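Carbon monoxide oxidation system transcription regulator CooA-1 (Carboxydothermus hydrogenoformans, PDB 6CPB) senses carbon monoxide through heme and probably acts as a DNA-binding transcription factor, this chain being its heme-binding, cyclic-nucleotide-binding-like domain. Local coordinates at residues A[42-47]-A[75-80]; A[71-76]-A[113-118]; A[23-28]-A[91-96]. One frame throughout, in Å; residues are numbered along the deposited sequence. Where two conformers were deposited one is given.

Interaction 1: residues A[42-47]-A[75-80]; sequences RNLVFL and FCTHTR
Two hydrogen bonds grip the hydroxyl of Thr77. OG1 donates to Arg42 O at 2.7 Å, arriving in the carbonyl plane on a lone pair, and accepts from Leu44 N at 2.9 Å with an N-H...O angle of 159°. The hydroxyl takes the crowded position between backbone N and carbonyl carbon (chi1 65°), and from there it stands in for main chain where regular pairing has ended. Thr77 N still bonds Leu44 O at 2.9 Å, which closes a short antiparallel pairing begun by Phe46 and Phe75. That hydrogen-bonded pair exchanges N-H and C=O both ways, while Val45 and Cys76, next along, form a non-hydrogen-bonded pair.

Beyond the strands the chain turns at His78, whose imidazole stacks on the side-chain amide of Asn43, the two planes 15° apart. Asn43 CB lies over the middle of the ring, 3.6 Å from its centroid, in a CH-pi contact. One water donates both to Asn43 OD1, at 2.7 Å, and to Thr77 O, at 2.8 Å, so the amide is also tied, through water, to the loop that follows strand 74-76. His78 NE2 bonds Glu41 O, which helps fix the rotation of the ring. His78 is an axial ligand of heme iron in a heme-bound structure of this protein; no heme is bound to this chain here.

On the face bearing the two phenylalanines, Phe46 CZ touches Phe75 CB at 3.9 Å and meets the Phe75 ring at its edge. Strand 89-95 flanks strand 44-50, with Ile91 and Tyr93 against Phe46. Val45, on the face it shares with Cys76, meets Met113 of helix 108-135 and Phe99 of helix 96-105; from the other face Phe75 reaches Leu117 and Leu120 of the same long helix.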
loop_
_atom_site.group_PDB
_atom_site.type_symbol
_atom_site.label_atom_id
_atom_site.label_comp_id
_atom_site.label_asym_id
_atom_site.label_seq_id
_atom_site.Cartn_x
_atom_site.Cartn_y
_atom_site.Cartn_z
ATOM N N ARG A 42 -4.061 -10.796 -16.101
ATOM C CA ARG A 42 -4.567 -11.478 -14.922
ATOM C C ARG A 42 -4.238 -10.672 -13.675
ATOM O O ARG A 42 -3.106 -10.201 -13.504
ATOM C CB ARG A 42 -3.979 -12.884 -14.840
ATOM C CG ARG A 42 -4.525 -13.822 -15.913
ATOM C CD ARG A 42 -5.189 -15.037 -15.307
ATOM N NE ARG A 42 -6.263 -14.656 -14.395
ATOM C CZ ARG A 42 -6.960 -15.512 -13.656
ATOM N NH1 ARG A 42 -7.915 -15.062 -12.855
ATOM N NH2 ARG A 42 -6.703 -16.812 -13.712
ATOM N N ASN A 43 -5.234 -10.522 -12.812
ATOM C CA ASN A 43 -5.098 -9.817 -11.541
ATOM C C ASN A 43 -4.728 -10.858 -10.490
ATOM O O ASN A 43 -5.560 -11.676 -10.081
ATOM C CB ASN A 43 -6.398 -9.100 -11.195
ATOM C CG ASN A 43 -6.219 -8.128 -10.066
ATOM O OD1 ASN A 43 -5.263 -8.237 -9.302
ATOM N ND2 ASN A 43 -7.121 -7.157 -9.959
ATOM N N LEU A 44 -3.464 -10.855 -10.095
ATOM C CA LEU A 44 -2.888 -11.913 -9.291
ATOM C C LEU A 44 -2.127 -11.319 -8.116
ATOM O O LEU A 44 -1.625 -10.192 -8.176
ATOM C CB LEU A 44 -1.864 -12.716 -10.120
ATOM C CG LEU A 44 -2.228 -13.256 -11.491
ATOM C CD1 LEU A 44 -0.930 -13.689 -12.165
ATOM C CD2 LEU A 44 -3.205 -14.412 -11.362
ATOM N N VAL A 45 -2.015 -12.117 -7.061
ATOM C CA VAL A 45 -1.162 -11.837 -5.917
ATOM C C VAL A 45 -0.057 -12.874 -5.918
ATOM O O VAL A 45 -0.326 -14.060 -6.127
ATOM C CB VAL A 45 -1.986 -11.902 -4.620
ATOM C CG1 VAL A 45 -1.101 -11.827 -3.402
ATOM C CG2 VAL A 45 -3.024 -10.790 -4.623
ATOM N N PHE A 46 1.179 -12.436 -5.718
ATOM C CA PHE A 46 2.302 -13.358 -5.693
ATOM C C PHE A 46 3.191 -13.108 -4.490
ATOM O O PHE A 46 3.390 -11.968 -4.068
ATOM C CB PHE A 46 3.123 -13.324 -6.988
ATOM C CG PHE A 46 3.935 -12.075 -7.165
ATOM C CD1 PHE A 46 3.387 -10.959 -7.765
ATOM C CD2 PHE A 46 5.252 -12.018 -6.716
ATOM C CE1 PHE A 46 4.149 -9.794 -7.918
ATOM C CE2 PHE A 46 6.005 -10.874 -6.858
ATOM C CZ PHE A 46 5.462 -9.764 -7.461
ATOM N N LEU A 47 3.728 -14.205 -3.969
ATOM C CA LEU A 47 4.598 -14.250 -2.809
ATOM C C LEU A 47 5.967 -14.748 -3.268
ATOM O O LEU A 47 6.049 -15.757 -3.967
ATOM C CB LEU A 47 3.971 -15.242 -1.805
ATOM C CG LEU A 47 4.697 -15.594 -0.521
ATOM C CD1 LEU A 47 5.182 -14.348 0.225
ATOM C CD2 LEU A 47 3.752 -16.415 0.347
ATOM N N PHE A 75 3.255 -9.196 -3.259
ATOM C CA PHE A 75 2.863 -8.065 -4.104
ATOM C C PHE A 75 1.800 -8.569 -5.088
ATOM O O PHE A 75 1.224 -9.642 -4.890
ATOM C CB PHE A 75 4.118 -7.405 -4.709
ATOM C CG PHE A 75 3.859 -6.112 -5.471
ATOM C CD1 PHE A 75 3.051 -5.104 -4.958
ATOM C CD2 PHE A 75 4.434 -5.926 -6.713
ATOM C CE1 PHE A 75 2.811 -3.951 -5.689
ATOM C CE2 PHE A 75 4.214 -4.774 -7.432
ATOM C CZ PHE A 75 3.408 -3.780 -6.915
ATOM N N CYS A 76 1.506 -7.793 -6.132
ATOM C CA CYS A 76 0.387 -8.118 -6.991
ATOM C C CYS A 76 0.560 -7.432 -8.336
ATOM O O CYS A 76 1.316 -6.463 -8.478
ATOM C CB CYS A 76 -0.917 -7.670 -6.343
ATOM S SG CYS A 76 -0.898 -5.928 -5.835
ATOM N N THR A 77 -0.163 -7.952 -9.321
ATOM C CA THR A 77 -0.262 -7.305 -10.617
ATOM C C THR A 77 -1.365 -6.245 -10.557
ATOM O O THR A 77 -1.890 -5.925 -9.487
ATOM C CB THR A 77 -0.495 -8.334 -11.711
ATOM O OG1 THR A 77 -1.774 -8.936 -11.491
ATOM C CG2 THR A 77 0.592 -9.391 -11.733
ATOM N N HIS A 78 -1.716 -5.667 -11.704
ATOM C CA HIS A 78 -2.711 -4.596 -11.763
ATOM C C HIS A 78 -2.295 -3.384 -10.935
ATOM O O HIS A 78 -3.130 -2.640 -10.418
ATOM C CB HIS A 78 -4.107 -5.087 -11.382
ATOM C CG HIS A 78 -4.806 -5.808 -12.488
ATOM N ND1 HIS A 78 -6.111 -5.540 -12.834
ATOM C CD2 HIS A 78 -4.385 -6.783 -13.327
ATOM C CE1 HIS A 78 -6.466 -6.320 -13.838
ATOM N NE2 HIS A 78 -5.434 -7.080 -14.160
ATOM N N THR A 79 -0.989 -3.165 -10.814
ATOM C CA THR A 79 -0.454 -2.035 -10.065
ATOM C C THR A 79 0.517 -1.206 -10.905
ATOM O O THR A 79 1.363 -0.492 -10.349
ATOM C CB THR A 79 0.197 -2.539 -8.777
ATOM O OG1 THR A 79 1.158 -3.553 -9.104
ATOM C CG2 THR A 79 -0.864 -3.128 -7.845
ATOM N N ARG A 80 0.403 -1.290 -12.230
ATOM C CA ARG A 80 1.114 -0.407 -13.156
ATOM C C ARG A 80 2.634 -0.533 -13.056
ATOM O O ARG A 80 3.367 0.383 -13.436
ATOM C CB ARG A 80 0.658 1.052 -13.033
ATOM C CG ARG A 80 -0.825 1.238 -13.282
ATOM C CD ARG A 80 -1.184 2.712 -13.304
ATOM N NE ARG A 80 -2.551 2.943 -12.843
ATOM C CZ ARG A 80 -3.603 3.208 -13.615
ATOM N NH1 ARG A 80 -3.485 3.296 -14.933
ATOM N NH2 ARG A 80 -4.789 3.394 -13.051
HETATM O O HOH W 1 -3.981 -6.494 -7.712
#

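Interaction 2: residues A[71-76]-A[113-118]; sequences AGDIFC and MVKVLG. With SO4 (sulfate ion), chain D.
Charge pairing marks one end of this strand-on-helix contact. Lys115 NZ donates to Asp73 OD1 at 3.0 Å in a salt bridge, approaching from above the carboxylate plane. The lysine reaches it by folding at chi2 (-86°) and chi3 (-61°), and the same nitrogen makes a weak hydrogen bond of 3.2 Å to O4 of a sulfate ion, probably from the crystallisation liquor. Asp73 has further holds, OD1 on Asn112 ND2 and OD2 on Glu70 N.

Apolar contacts follow. Ile74 CG2 sits against the start of segment 113-118, 3.6 Å from Met113 CB. Farther along, Leu117 CD2 meets the edge of the Phe75 ring, 3.7 Å from CE1. The carbonyl Ile74 O is packed by Val116 CG1 at 3.5 Å and hydrogen-bonded at 2.8 Å by a water, which also donates to Met113 O at 3.3 Å.

Strand 74-76 and the helix cross at -65°, joining the sheet to helix 108-135, the long dimer helix of the CRP family, where Val114 and Leu117 pack on their counterparts in the second subunit. An alanine at Asp73 would remove the salt bridge and would probably leave Lys115 with only its weak sulfate bond among the partners described, and deprive Asn112 ND2 and Glu70 N of their acceptor. Held by an ammonium, an amide and a backbone N-H, the buried carboxylate is likely to stay ionised.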
loop_
_atom_site.group_PDB
_atom_site.type_symbol
_atom_site.label_atom_id
_atom_site.label_comp_id
_atom_site.label_asym_id
_atom_site.label_seq_id
_atom_site.Cartn_x
_atom_site.Cartn_y
_atom_site.Cartn_z
ATOM N N ALA A 71 12.642 -12.597 -0.186
ATOM C CA ALA A 71 11.883 -13.804 0.100
ATOM C C ALA A 71 11.018 -13.564 1.332
ATOM O O ALA A 71 11.495 -13.057 2.347
ATOM C CB ALA A 71 12.842 -14.974 0.323
ATOM N N GLY A 72 9.728 -13.899 1.218
ATOM C CA GLY A 72 8.755 -13.636 2.255
ATOM C C GLY A 72 7.966 -12.365 2.068
ATOM O O GLY A 72 7.136 -12.052 2.923
ATOM N N ASP A 73 8.189 -11.635 0.980
ATOM C CA ASP A 73 7.389 -10.466 0.638
ATOM C C ASP A 73 6.364 -10.803 -0.441
ATOM O O ASP A 73 6.583 -11.669 -1.296
ATOM C CB ASP A 73 8.258 -9.313 0.119
ATOM C CG ASP A 73 9.029 -8.594 1.208
ATOM O OD1 ASP A 73 8.547 -8.495 2.349
ATOM O OD2 ASP A 73 10.123 -8.057 0.886
ATOM N N ILE A 74 5.243 -10.085 -0.401
ATOM C CA ILE A 74 4.102 -10.315 -1.282
ATOM C C ILE A 74 3.761 -9.036 -2.040
ATOM O O ILE A 74 3.948 -7.927 -1.536
ATOM C CB ILE A 74 2.912 -10.824 -0.420
ATOM C CG1 ILE A 74 1.861 -11.566 -1.251
ATOM C CG2 ILE A 74 2.274 -9.714 0.371
ATOM C CD1 ILE A 74 0.871 -12.336 -0.396
ATOM N N PHE A 75 3.255 -9.196 -3.259
ATOM C CA PHE A 75 2.863 -8.065 -4.104
ATOM C C PHE A 75 1.800 -8.569 -5.088
ATOM O O PHE A 75 1.224 -9.642 -4.890
ATOM C CB PHE A 75 4.118 -7.405 -4.709
ATOM C CG PHE A 75 3.859 -6.112 -5.471
ATOM C CD1 PHE A 75 3.051 -5.104 -4.958
ATOM C CD2 PHE A 75 4.434 -5.926 -6.713
ATOM C CE1 PHE A 75 2.811 -3.951 -5.689
ATOM C CE2 PHE A 75 4.214 -4.774 -7.432
ATOM C CZ PHE A 75 3.408 -3.780 -6.915
ATOM N N CYS A 76 1.506 -7.793 -6.132
ATOM C CA CYS A 76 0.387 -8.118 -6.991
ATOM C C CYS A 76 0.560 -7.432 -8.336
ATOM O O CYS A 76 1.316 -6.463 -8.478
ATOM C CB CYS A 76 -0.917 -7.670 -6.343
ATOM S SG CYS A 76 -0.898 -5.928 -5.835
ATOM N N MET A 113 1.489 -7.427 2.871
ATOM C CA MET A 113 1.073 -6.666 1.705
ATOM C C MET A 113 0.948 -5.182 2.029
ATOM O O MET A 113 1.330 -4.327 1.221
ATOM C CB MET A 113 -0.244 -7.221 1.175
ATOM C CG MET A 113 -0.693 -6.545 -0.089
ATOM S SD MET A 113 -2.108 -7.327 -0.819
ATOM C CE MET A 113 -1.335 -8.747 -1.606
ATOM N N VAL A 114 0.392 -4.857 3.197
ATOM C CA VAL A 114 0.308 -3.467 3.631
ATOM C C VAL A 114 1.696 -2.855 3.739
ATOM O O VAL A 114 1.927 -1.723 3.302
ATOM C CB VAL A 114 -0.459 -3.374 4.968
ATOM C CG1 VAL A 114 -0.260 -2.015 5.624
ATOM C CG2 VAL A 114 -1.941 -3.659 4.766
ATOM N N LYS A 115 2.635 -3.586 4.334
ATOM C CA LYS A 115 3.997 -3.082 4.493
ATOM C C LYS A 115 4.635 -2.798 3.131
ATOM O O LYS A 115 5.230 -1.728 2.916
ATOM C CB LYS A 115 4.801 -4.109 5.303
ATOM C CG LYS A 115 6.205 -3.698 5.690
ATOM C CD LYS A 115 7.236 -3.985 4.625
ATOM C CE LYS A 115 7.362 -5.454 4.286
ATOM N NZ LYS A 115 8.540 -5.682 3.396
ATOM N N VAL A 116 4.517 -3.750 2.200
ATOM C CA VAL A 116 5.107 -3.614 0.867
ATOM C C VAL A 116 4.479 -2.446 0.112
ATOM O O VAL A 116 5.188 -1.604 -0.465
ATOM C CB VAL A 116 4.962 -4.937 0.085
ATOM C CG1 VAL A 116 5.285 -4.739 -1.386
ATOM C CG2 VAL A 116 5.843 -6.029 0.677
ATOM N N LEU A 117 3.143 -2.370 0.104
ATOM C CA LEU A 117 2.474 -1.292 -0.619
ATOM C C LEU A 117 2.810 0.058 -0.013
ATOM O O LEU A 117 2.980 1.045 -0.739
ATOM C CB LEU A 117 0.963 -1.513 -0.634
ATOM C CG LEU A 117 0.462 -2.663 -1.513
ATOM C CD1 LEU A 117 -1.019 -2.881 -1.279
ATOM C CD2 LEU A 117 0.729 -2.447 -2.984
ATOM N N GLY A 118 2.892 0.129 1.317
ATOM C CA GLY A 118 3.259 1.380 1.954
ATOM C C GLY A 118 4.649 1.837 1.558
ATOM O O GLY A 118 4.876 3.025 1.316
HETATM S S SO4 D . 9.449 -7.241 7.314
HETATM O O1 SO4 D . 9.652 -8.473 8.074
HETATM O O2 SO4 D . 8.217 -6.595 7.768
HETATM O O3 SO4 D . 10.579 -6.342 7.531
HETATM O O4 SO4 D . 9.348 -7.569 5.893
HETATM O O HOH W 2 2.153 -5.771 -1.596
#

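Interaction 3: residues A[23-28]-A[91-96]; sequences EFREQR and ILYTDI
At the margin of a four-stranded antiparallel sheet in the cyclic-nucleotide-binding fold, outermost strand 25-29 pairs with strand 89-95. Arg25 and Tyr93 form one hydrogen-bonded pair, with Arg25 N 2.9 Å from Tyr93 O and Tyr93 N 2.8 Å from Arg25 O. Gln27 and Ile91 form the next, and Glu26 faces Leu92 in the non-hydrogen-bonded pair between them.

The Tyr93 side chain swings from the crowded position between N and carbonyl carbon (chi1 64°) across to the other strand. Arg25 CB lies over one face of its ring, 3.9 Å from the centroid, in a CH-pi contact. The extended arginine then sends NH1 to a water at 3.0 Å, and this water donates back to Tyr93 O. Beside the Leu92 face, Phe24 CB packs 3.8 Å from Leu92 CB, and Thr94 CG2 sits over the Phe24 ring, offset toward its rim. The water on Glu23 O also reaches Thr94 OG1, which bonds Asn98 as well.

Strand 44-50 lies along the other edge of strand 89-95. Helix 96-105, N-capped by Asp95, brings Ile102 against Phe24 and Phe99 against Thr94, whereas Ile91 packs on Leu35 and Tyr36 of strand 34-36, and Tyr93 on Tyr36.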
loop_
_atom_site.group_PDB
_atom_site.type_symbol
_atom_site.label_atom_id
_atom_site.label_comp_id
_atom_site.label_asym_id
_atom_site.label_seq_id
_atom_site.Cartn_x
_atom_site.Cartn_y
_atom_site.Cartn_z
ATOM N N GLU A 23 -3.128 -23.897 -2.501
ATOM C CA GLU A 23 -4.034 -23.217 -3.415
ATOM C C GLU A 23 -3.287 -22.373 -4.427
ATOM O O GLU A 23 -3.845 -22.053 -5.479
ATOM C CB GLU A 23 -4.982 -22.319 -2.632
ATOM C CG GLU A 23 -5.870 -23.084 -1.675
ATOM C CD GLU A 23 -6.814 -22.180 -0.919
ATOM O OE1 GLU A 23 -7.166 -21.104 -1.442
ATOM O OE2 GLU A 23 -7.211 -22.555 0.203
ATOM N N PHE A 24 -2.051 -21.996 -4.124
ATOM C CA PHE A 24 -1.235 -21.171 -5.003
ATOM C C PHE A 24 -0.537 -22.047 -6.037
ATOM O O PHE A 24 -0.213 -23.211 -5.783
ATOM C CB PHE A 24 -0.142 -20.449 -4.198
ATOM C CG PHE A 24 -0.636 -19.385 -3.241
ATOM C CD1 PHE A 24 -1.324 -19.717 -2.079
ATOM C CD2 PHE A 24 -0.347 -18.051 -3.482
ATOM C CE1 PHE A 24 -1.729 -18.726 -1.199
ATOM C CE2 PHE A 24 -0.742 -17.064 -2.596
ATOM C CZ PHE A 24 -1.437 -17.402 -1.457
ATOM N N ARG A 25 -0.315 -21.482 -7.211
ATOM C CA ARG A 25 0.572 -22.073 -8.200
ATOM C C ARG A 25 1.995 -21.563 -7.989
ATOM O O ARG A 25 2.221 -20.525 -7.381
ATOM C CB ARG A 25 0.107 -21.741 -9.617
ATOM C CG ARG A 25 -1.155 -22.494 -10.046
ATOM C CD ARG A 25 -1.483 -22.209 -11.517
ATOM N NE ARG A 25 -2.607 -22.998 -12.021
ATOM C CZ ARG A 25 -3.888 -22.655 -11.904
ATOM N NH1 ARG A 25 -4.234 -21.530 -11.291
ATOM N NH2 ARG A 25 -4.831 -23.440 -12.401
ATOM N N GLU A 26 2.958 -22.311 -8.498
ATOM C CA GLU A 26 4.367 -21.980 -8.351
ATOM C C GLU A 26 4.973 -21.700 -9.716
ATOM O O GLU A 26 4.562 -22.285 -10.717
ATOM C CB GLU A 26 5.077 -23.161 -7.708
ATOM C CG GLU A 26 6.443 -22.930 -7.145
ATOM C CD GLU A 26 6.787 -24.007 -6.113
ATOM O OE1 GLU A 26 6.080 -25.034 -6.071
ATOM O OE2 GLU A 26 7.743 -23.831 -5.344
ATOM N N GLN A 27 5.961 -20.806 -9.753
ATOM C CA GLN A 27 6.683 -20.536 -10.993
ATOM C C GLN A 27 8.101 -20.122 -10.638
ATOM O O GLN A 27 8.324 -19.443 -9.634
ATOM C CB GLN A 27 5.962 -19.456 -11.803
ATOM C CG GLN A 27 6.480 -19.316 -13.226
ATOM C CD GLN A 27 5.483 -18.630 -14.141
ATOM O OE1 GLN A 27 4.289 -18.543 -13.843
ATOM N NE2 GLN A 27 5.957 -18.162 -15.277
ATOM N N ARG A 28 9.044 -20.540 -11.481
ATOM C CA ARG A 28 10.458 -20.255 -11.309
ATOM C C ARG A 28 10.946 -19.285 -12.378
ATOM O O ARG A 28 10.480 -19.308 -13.523
ATOM C CB ARG A 28 11.266 -21.546 -11.424
ATOM C CG ARG A 28 11.052 -22.506 -10.286
ATOM C CD ARG A 28 11.570 -23.901 -10.590
ATOM N NE ARG A 28 13.013 -23.967 -10.814
ATOM C CZ ARG A 28 13.933 -24.102 -9.864
ATOM N NH1 ARG A 28 13.583 -24.144 -8.588
ATOM N NH2 ARG A 28 15.216 -24.179 -10.196
ATOM N N ILE A 91 8.215 -18.089 -7.042
ATOM C CA ILE A 91 7.042 -17.425 -6.490
ATOM C C ILE A 91 5.898 -18.416 -6.343
ATOM O O ILE A 91 5.831 -19.443 -7.023
ATOM C CB ILE A 91 6.564 -16.218 -7.308
ATOM C CG1 ILE A 91 5.866 -16.668 -8.596
ATOM C CG2 ILE A 91 7.714 -15.250 -7.556
ATOM C CD1 ILE A 91 5.347 -15.522 -9.454
ATOM N N LEU A 92 4.984 -18.066 -5.440
ATOM C CA LEU A 92 3.658 -18.663 -5.338
ATOM C C LEU A 92 2.657 -17.586 -5.727
ATOM O O LEU A 92 2.774 -16.451 -5.264
ATOM C CB LEU A 92 3.383 -19.121 -3.900
ATOM C CG LEU A 92 4.259 -20.267 -3.399
ATOM C CD1 LEU A 92 3.890 -20.602 -1.964
ATOM C CD2 LEU A 92 4.130 -21.507 -4.287
ATOM N N TYR A 93 1.666 -17.925 -6.557
ATOM C CA TYR A 93 0.686 -16.923 -6.970
ATOM C C TYR A 93 -0.728 -17.487 -6.999
ATOM O O TYR A 93 -0.940 -18.686 -7.184
ATOM C CB TYR A 93 1.029 -16.297 -8.335
ATOM C CG TYR A 93 1.013 -17.253 -9.503
ATOM C CD1 TYR A 93 2.141 -17.972 -9.835
ATOM C CD2 TYR A 93 -0.118 -17.420 -10.288
ATOM C CE1 TYR A 93 2.153 -18.830 -10.905
ATOM C CE2 TYR A 93 -0.113 -18.273 -11.375
ATOM C CZ TYR A 93 1.024 -18.983 -11.664
ATOM O OH TYR A 93 1.061 -19.844 -12.732
ATOM N N THR A 94 -1.692 -16.588 -6.834
ATOM C CA THR A 94 -3.104 -16.941 -6.939
ATOM C C THR A 94 -3.875 -15.715 -7.412
ATOM O O THR A 94 -3.383 -14.599 -7.353
ATOM C CB THR A 94 -3.631 -17.493 -5.605
ATOM O OG1 THR A 94 -4.888 -18.143 -5.810
ATOM C CG2 THR A 94 -3.827 -16.409 -4.559
ATOM N N ASP A 95 -5.092 -15.930 -7.898
ATOM C CA ASP A 95 -5.894 -14.805 -8.358
ATOM C C ASP A 95 -6.375 -13.968 -7.177
ATOM O O ASP A 95 -6.549 -14.467 -6.061
ATOM C CB ASP A 95 -7.098 -15.294 -9.155
ATOM C CG ASP A 95 -8.013 -16.162 -8.332
ATOM O OD1 ASP A 95 -7.718 -17.367 -8.200
ATOM O OD2 ASP A 95 -9.003 -15.632 -7.781
ATOM N N ILE A 96 -6.617 -12.679 -7.440
ATOM C CA ILE A 96 -6.912 -11.730 -6.364
ATOM C C ILE A 96 -8.154 -12.132 -5.570
ATOM O O ILE A 96 -8.174 -12.007 -4.341
ATOM C CB ILE A 96 -6.996 -10.289 -6.907
ATOM C CG1 ILE A 96 -7.053 -9.298 -5.740
ATOM C CG2 ILE A 96 -8.194 -10.114 -7.849
ATOM C CD1 ILE A 96 -6.962 -7.851 -6.149
HETATM O O HOH W 3 -4.430 -20.359 -7.367
HETATM O O HOH W 4 -2.799 -19.607 -9.462
#

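In the fold
All three contacts involve one four-stranded sheet, ordered 25-29, 89-95, 44-50, 74-76. Interaction 3 joins the first two strands and interaction 1 the last two; between them Val45 N meets Thr94 O at 2.8 Å, probably a hydrogen bond, and their centres are about 10 Å apart. Interaction 2 shares Phe75 and Cys76 with interaction 1 and seats the outer strand on the dimer helix, and Val45 CG1 of the neighbouring strand 44-50 touches Met113 CE at 3.6 Å. Interactions 2 and 3 do not touch, their nearest atoms being about 5 Å apart. The heme ligand His78 belongs to interaction 1, with the Tyr93 side chain of interaction 3 about 12 Å from its own.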